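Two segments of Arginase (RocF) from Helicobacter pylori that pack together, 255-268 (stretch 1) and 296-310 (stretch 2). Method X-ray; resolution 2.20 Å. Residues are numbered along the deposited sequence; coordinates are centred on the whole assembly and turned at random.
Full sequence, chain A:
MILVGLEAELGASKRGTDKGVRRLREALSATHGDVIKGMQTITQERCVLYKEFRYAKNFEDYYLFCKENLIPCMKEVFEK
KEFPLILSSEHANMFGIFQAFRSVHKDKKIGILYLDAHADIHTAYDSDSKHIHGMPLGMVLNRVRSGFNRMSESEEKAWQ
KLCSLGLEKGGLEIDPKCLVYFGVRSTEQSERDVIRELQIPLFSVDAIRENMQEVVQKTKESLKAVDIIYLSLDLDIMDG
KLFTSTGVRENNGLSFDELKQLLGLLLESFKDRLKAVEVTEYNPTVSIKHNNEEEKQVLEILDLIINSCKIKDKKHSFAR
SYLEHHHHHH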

# COMPACT_ATOMS: atom_id res chain seq x y z
N SER A 255 6.60 -15.02 -8.89
CA SER A 255 5.58 -16.00 -9.20
C SER A 255 4.59 -15.91 -8.04
O SER A 255 4.90 -15.35 -7.00
CB SER A 255 6.17 -17.40 -9.21
OG SER A 255 6.53 -17.79 -7.90
N PHE A 256 3.40 -16.46 -8.23
CA PHE A 256 2.38 -16.44 -7.19
C PHE A 256 2.91 -17.10 -5.90
O PHE A 256 2.73 -16.57 -4.80
CB PHE A 256 1.14 -17.18 -7.70
CG PHE A 256 0.06 -17.36 -6.66
CD1 PHE A 256 -0.45 -16.27 -5.97
CD2 PHE A 256 -0.46 -18.62 -6.41
CE1 PHE A 256 -1.48 -16.44 -5.05
CE2 PHE A 256 -1.49 -18.81 -5.49
CZ PHE A 256 -2.00 -17.71 -4.80
N ASP A 257 3.59 -18.24 -6.04
CA ASP A 257 4.13 -18.95 -4.87
C ASP A 257 5.28 -18.21 -4.20
O ASP A 257 5.44 -18.28 -2.97
CB ASP A 257 4.59 -20.36 -5.27
CG ASP A 257 3.43 -21.30 -5.51
OD1 ASP A 257 2.59 -21.46 -4.60
OD2 ASP A 257 3.35 -21.89 -6.61
N GLU A 258 6.08 -17.51 -4.99
CA GLU A 258 7.18 -16.74 -4.43
C GLU A 258 6.61 -15.64 -3.53
O GLU A 258 7.09 -15.45 -2.41
CB GLU A 258 8.04 -16.15 -5.56
CG GLU A 258 9.09 -17.13 -6.07
CD GLU A 258 9.71 -16.71 -7.39
OE1 GLU A 258 10.73 -17.32 -7.78
OE2 GLU A 258 9.19 -15.78 -8.04
N LEU A 259 5.59 -14.93 -4.02
CA LEU A 259 4.96 -13.87 -3.24
C LEU A 259 4.38 -14.43 -1.95
O LEU A 259 4.56 -13.86 -0.88
CB LEU A 259 3.84 -13.17 -4.05
CG LEU A 259 2.98 -12.14 -3.28
CD1 LEU A 259 3.86 -11.06 -2.69
CD2 LEU A 259 1.96 -11.52 -4.20
N LYS A 260 3.68 -15.57 -2.05
CA LYS A 260 3.11 -16.22 -0.88
C LYS A 260 4.19 -16.57 0.14
O LYS A 260 3.99 -16.42 1.34
CB LYS A 260 2.35 -17.49 -1.29
CG LYS A 260 0.93 -17.22 -1.78
CD LYS A 260 0.43 -18.31 -2.73
CE LYS A 260 0.52 -19.70 -2.13
NZ LYS A 260 0.04 -20.72 -3.10
N GLN A 261 5.33 -17.05 -0.35
CA GLN A 261 6.43 -17.40 0.53
C GLN A 261 7.02 -16.15 1.18
O GLN A 261 7.24 -16.13 2.40
CB GLN A 261 7.53 -18.13 -0.25
CG GLN A 261 7.25 -19.61 -0.43
CD GLN A 261 7.97 -20.19 -1.62
OE1 GLN A 261 9.18 -19.97 -1.79
NE2 GLN A 261 7.25 -20.94 -2.45
N LEU A 262 7.27 -15.12 0.38
CA LEU A 262 7.83 -13.89 0.92
C LEU A 262 6.86 -13.28 1.93
O LEU A 262 7.26 -12.87 3.01
CB LEU A 262 8.10 -12.87 -0.19
CG LEU A 262 8.63 -11.51 0.30
CD1 LEU A 262 10.05 -11.69 0.88
CD2 LEU A 262 8.66 -10.51 -0.85
N LEU A 263 5.58 -13.23 1.58
CA LEU A 263 4.57 -12.67 2.47
C LEU A 263 4.50 -13.40 3.81
O LEU A 263 4.47 -12.76 4.86
CB LEU A 263 3.19 -12.71 1.81
CG LEU A 263 2.71 -11.41 1.17
CD1 LEU A 263 1.30 -11.64 0.61
CD2 LEU A 263 2.70 -10.29 2.21
N GLY A 264 4.47 -14.72 3.76
CA GLY A 264 4.39 -15.50 4.99
C GLY A 264 5.54 -15.24 5.94
O GLY A 264 5.35 -15.12 7.15
N LEU A 265 6.75 -15.16 5.38
CA LEU A 265 7.96 -14.91 6.16
C LEU A 265 7.96 -13.50 6.76
O LEU A 265 8.31 -13.31 7.93
CB LEU A 265 9.19 -15.10 5.28
CG LEU A 265 9.93 -16.44 5.37
CD1 LEU A 265 8.95 -17.59 5.50
CD2 LEU A 265 10.81 -16.59 4.14
N LEU A 266 7.58 -12.51 5.96
CA LEU A 266 7.55 -11.14 6.44
C LEU A 266 6.51 -10.98 7.55
O LEU A 266 6.76 -10.30 8.55
CB LEU A 266 7.24 -10.17 5.30
CG LEU A 266 8.30 -9.88 4.24
CD1 LEU A 266 7.74 -8.87 3.27
CD2 LEU A 266 9.57 -9.35 4.87
N LEU A 267 5.34 -11.60 7.36
CA LEU A 267 4.28 -11.49 8.35
C LEU A 267 4.68 -12.16 9.67
O LEU A 267 4.39 -11.65 10.75
CB LEU A 267 2.99 -12.13 7.83
CG LEU A 267 2.37 -11.45 6.60
CD1 LEU A 267 1.10 -12.18 6.18
CD2 LEU A 267 2.07 -10.00 6.93
N GLU A 268 5.36 -13.29 9.57
CA GLU A 268 5.79 -14.00 10.77
C GLU A 268 6.98 -13.29 11.42
O GLU A 268 7.04 -13.17 12.64
CB GLU A 268 6.17 -15.44 10.40
CG GLU A 268 6.16 -16.41 11.57
CD GLU A 268 4.80 -16.50 12.24
OE1 GLU A 268 3.79 -16.67 11.51
OE2 GLU A 268 4.74 -16.42 13.48
N LYS A 296 -9.00 -15.93 -7.62
CA LYS A 296 -8.72 -16.93 -6.60
C LYS A 296 -7.35 -16.69 -5.97
O LYS A 296 -7.17 -16.87 -4.77
CB LYS A 296 -8.78 -18.35 -7.19
CG LYS A 296 -10.19 -18.82 -7.53
CD LYS A 296 -10.26 -20.33 -7.73
CE LYS A 296 -9.55 -20.79 -8.99
NZ LYS A 296 -10.25 -20.33 -10.23
N GLN A 297 -6.38 -16.29 -6.78
CA GLN A 297 -5.04 -16.04 -6.26
C GLN A 297 -5.04 -14.87 -5.27
O GLN A 297 -4.42 -14.96 -4.21
CB GLN A 297 -4.07 -15.77 -7.41
CG GLN A 297 -3.82 -17.01 -8.26
CD GLN A 297 -2.83 -16.77 -9.38
OE1 GLN A 297 -2.98 -15.83 -10.16
NE2 GLN A 297 -1.83 -17.63 -9.47
N VAL A 298 -5.73 -13.79 -5.62
CA VAL A 298 -5.81 -12.62 -4.76
C VAL A 298 -6.51 -13.02 -3.45
O VAL A 298 -6.02 -12.72 -2.35
CB VAL A 298 -6.60 -11.48 -5.46
CG1 VAL A 298 -6.77 -10.29 -4.52
CG2 VAL A 298 -5.85 -11.03 -6.71
N LEU A 299 -7.63 -13.72 -3.57
CA LEU A 299 -8.36 -14.18 -2.40
C LEU A 299 -7.47 -15.05 -1.52
O LEU A 299 -7.59 -15.03 -0.30
CB LEU A 299 -9.62 -14.94 -2.83
CG LEU A 299 -10.76 -14.00 -3.27
CD1 LEU A 299 -11.93 -14.80 -3.80
CD2 LEU A 299 -11.19 -13.15 -2.08
N GLU A 300 -6.58 -15.81 -2.13
CA GLU A 300 -5.66 -16.66 -1.37
C GLU A 300 -4.63 -15.78 -0.66
O GLU A 300 -4.24 -16.07 0.47
CB GLU A 300 -4.97 -17.66 -2.29
CG GLU A 300 -5.89 -18.80 -2.72
CD GLU A 300 -5.25 -19.73 -3.74
OE1 GLU A 300 -4.09 -20.14 -3.53
OE2 GLU A 300 -5.91 -20.05 -4.74
N ILE A 301 -4.19 -14.72 -1.32
CA ILE A 301 -3.24 -13.78 -0.72
C ILE A 301 -3.92 -13.21 0.53
O ILE A 301 -3.31 -13.13 1.61
CB ILE A 301 -2.94 -12.59 -1.67
CG1 ILE A 301 -2.42 -13.09 -3.02
CG2 ILE A 301 -1.93 -11.65 -1.02
CD1 ILE A 301 -1.06 -13.72 -2.98
N LEU A 302 -5.18 -12.82 0.38
CA LEU A 302 -5.95 -12.26 1.48
C LEU A 302 -6.13 -13.25 2.63
O LEU A 302 -5.95 -12.88 3.79
CB LEU A 302 -7.31 -11.75 0.97
CG LEU A 302 -7.46 -10.26 0.56
CD1 LEU A 302 -6.11 -9.57 0.41
CD2 LEU A 302 -8.27 -10.17 -0.73
N ASP A 303 -6.47 -14.50 2.32
CA ASP A 303 -6.63 -15.52 3.37
C ASP A 303 -5.33 -15.66 4.16
O ASP A 303 -5.35 -15.75 5.38
CB ASP A 303 -6.95 -16.90 2.78
CG ASP A 303 -8.32 -16.97 2.15
OD1 ASP A 303 -9.25 -16.30 2.66
OD2 ASP A 303 -8.47 -17.71 1.16
N LEU A 304 -4.21 -15.69 3.45
CA LEU A 304 -2.91 -15.81 4.07
C LEU A 304 -2.63 -14.64 5.01
O LEU A 304 -2.15 -14.84 6.13
CB LEU A 304 -1.83 -15.89 2.98
CG LEU A 304 -0.36 -16.04 3.38
CD1 LEU A 304 0.41 -16.65 2.23
CD2 LEU A 304 0.21 -14.70 3.75
N ILE A 305 -2.92 -13.43 4.57
CA ILE A 305 -2.71 -12.25 5.39
C ILE A 305 -3.63 -12.26 6.61
O ILE A 305 -3.19 -12.03 7.74
CB ILE A 305 -2.99 -10.96 4.61
CG1 ILE A 305 -2.03 -10.85 3.43
CG2 ILE A 305 -2.90 -9.75 5.54
CD1 ILE A 305 -2.31 -9.67 2.51
N ILE A 306 -4.91 -12.52 6.36
CA ILE A 306 -5.90 -12.54 7.42
C ILE A 306 -5.62 -13.62 8.45
O ILE A 306 -5.65 -13.36 9.66
CB ILE A 306 -7.30 -12.73 6.84
CG1 ILE A 306 -7.65 -11.52 5.97
CG2 ILE A 306 -8.32 -12.90 7.97
CD1 ILE A 306 -8.94 -11.67 5.19
N ASN A 307 -5.35 -14.84 7.98
CA ASN A 307 -5.09 -15.95 8.89
C ASN A 307 -3.82 -15.80 9.71
O ASN A 307 -3.72 -16.35 10.80
CB ASN A 307 -5.09 -17.27 8.11
CG ASN A 307 -6.48 -17.64 7.60
OD1 ASN A 307 -7.47 -17.48 8.32
ND2 ASN A 307 -6.55 -18.13 6.37
N SER A 308 -2.85 -15.04 9.22
CA SER A 308 -1.62 -14.83 9.96
C SER A 308 -1.75 -13.69 10.97
O SER A 308 -1.24 -13.78 12.08
CB SER A 308 -0.46 -14.52 9.02
OG SER A 308 -0.26 -15.57 8.09
N CYS A 309 -2.44 -12.62 10.58
CA CYS A 309 -2.59 -11.45 11.43
C CYS A 309 -3.72 -11.47 12.46
O CYS A 309 -3.70 -10.69 13.41
CB CYS A 309 -2.72 -10.19 10.57
SG CYS A 309 -1.34 -9.90 9.43
N LYS A 310 -4.72 -12.33 12.27
CA LYS A 310 -5.83 -12.35 13.21
C LYS A 310 -5.43 -12.80 14.62
O LYS A 310 -6.03 -12.37 15.60
CB LYS A 310 -6.96 -13.25 12.68
CG LYS A 310 -6.65 -14.72 12.63
CD LYS A 310 -7.82 -15.47 12.04
CE LYS A 310 -7.50 -16.93 11.80
NZ LYS A 310 -8.61 -17.59 11.04
O HOH W 1 2.74 -15.92 8.67

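Two helices of the arginase chain, 256-268 and one that enters stretch 2 from earlier in the sequence, lie side by side and run in nearly the same direction, their axes inclined by 17° and 10.3 Å apart at closest approach. The backbones keep step: the CA atoms of Lys260 and Ile301 are 6.8 Å apart, and those of Leu267 and Ser308 7.0 Å. Within each helix the main chain is largely paired through i to i+4 hydrogen bonds, such as Leu263 N to Leu259 O at 2.7 Å, and no direct hydrogen bond joins the two stretches. The first helix begins with a capping box: Glu258 N donates to Ser255 OG at 3.0 Å, while Ser255 N donates to Glu258 OE2 at 2.8 Å. A short hydroxyl and a longer carboxylate suit these reciprocal roles.

Side-chain packing makes up most of the contact. Phe256 points toward the second helix and offers it a broad flat surface. The aliphatic part of Gln297 lies over one face of its ring, with Gln297 CG 3.9 Å from the ring centroid and almost on the ring normal, a CH-pi contact. At the ring edge, Glu300 OE1 lies 3.4 Å from Phe256 CZ, a position where a carboxylate oxygen meets the slightly positive ring hydrogens.

Ile301 fits as a knob among Phe256, Leu259, Lys260 and Leu263. Its CA-to-CB bond points sideways, yet the chain is long enough for CD1 to come within 3.4 Å of Phe256 CE1, while its other branch places CG2 3.6 Å from Leu263 CD1. Lys260 contributes its CG methylene here, 4.2 Å from Ile301 CD1, and its ammonium group makes a salt bridge within its own helix, NZ to Asp257 OD1 at 3.0 Å. Glu300 OE1, 4.2 Å from Lys260 NZ, adds a favourable charge but is too distant for a second salt bridge.

Leu304 is the next knob, set among Lys260, Leu263, Gly264 and Leu267. Leu267 returns the arrangement from the first helix, entering a hole formed by Leu304, Ile305, Ser308 and Cys309; its CD1 is 3.6 Å from Leu304 CD2, and its CD2 is 4.2 Å from Cys309 SG. Branched leucine ends suit such pockets because their two methyls can touch different walls.

Ser308 combines packing with polarity. Its CB lies 4.0 Å from Leu267 CD1, while its OG donates to Leu304 O at 2.8 Å. A water hydrogen-bonds with Ser308 OG, Gly264 O and Glu268 OE1, its oxygen 3.1 Å from each, and so bridges the helices.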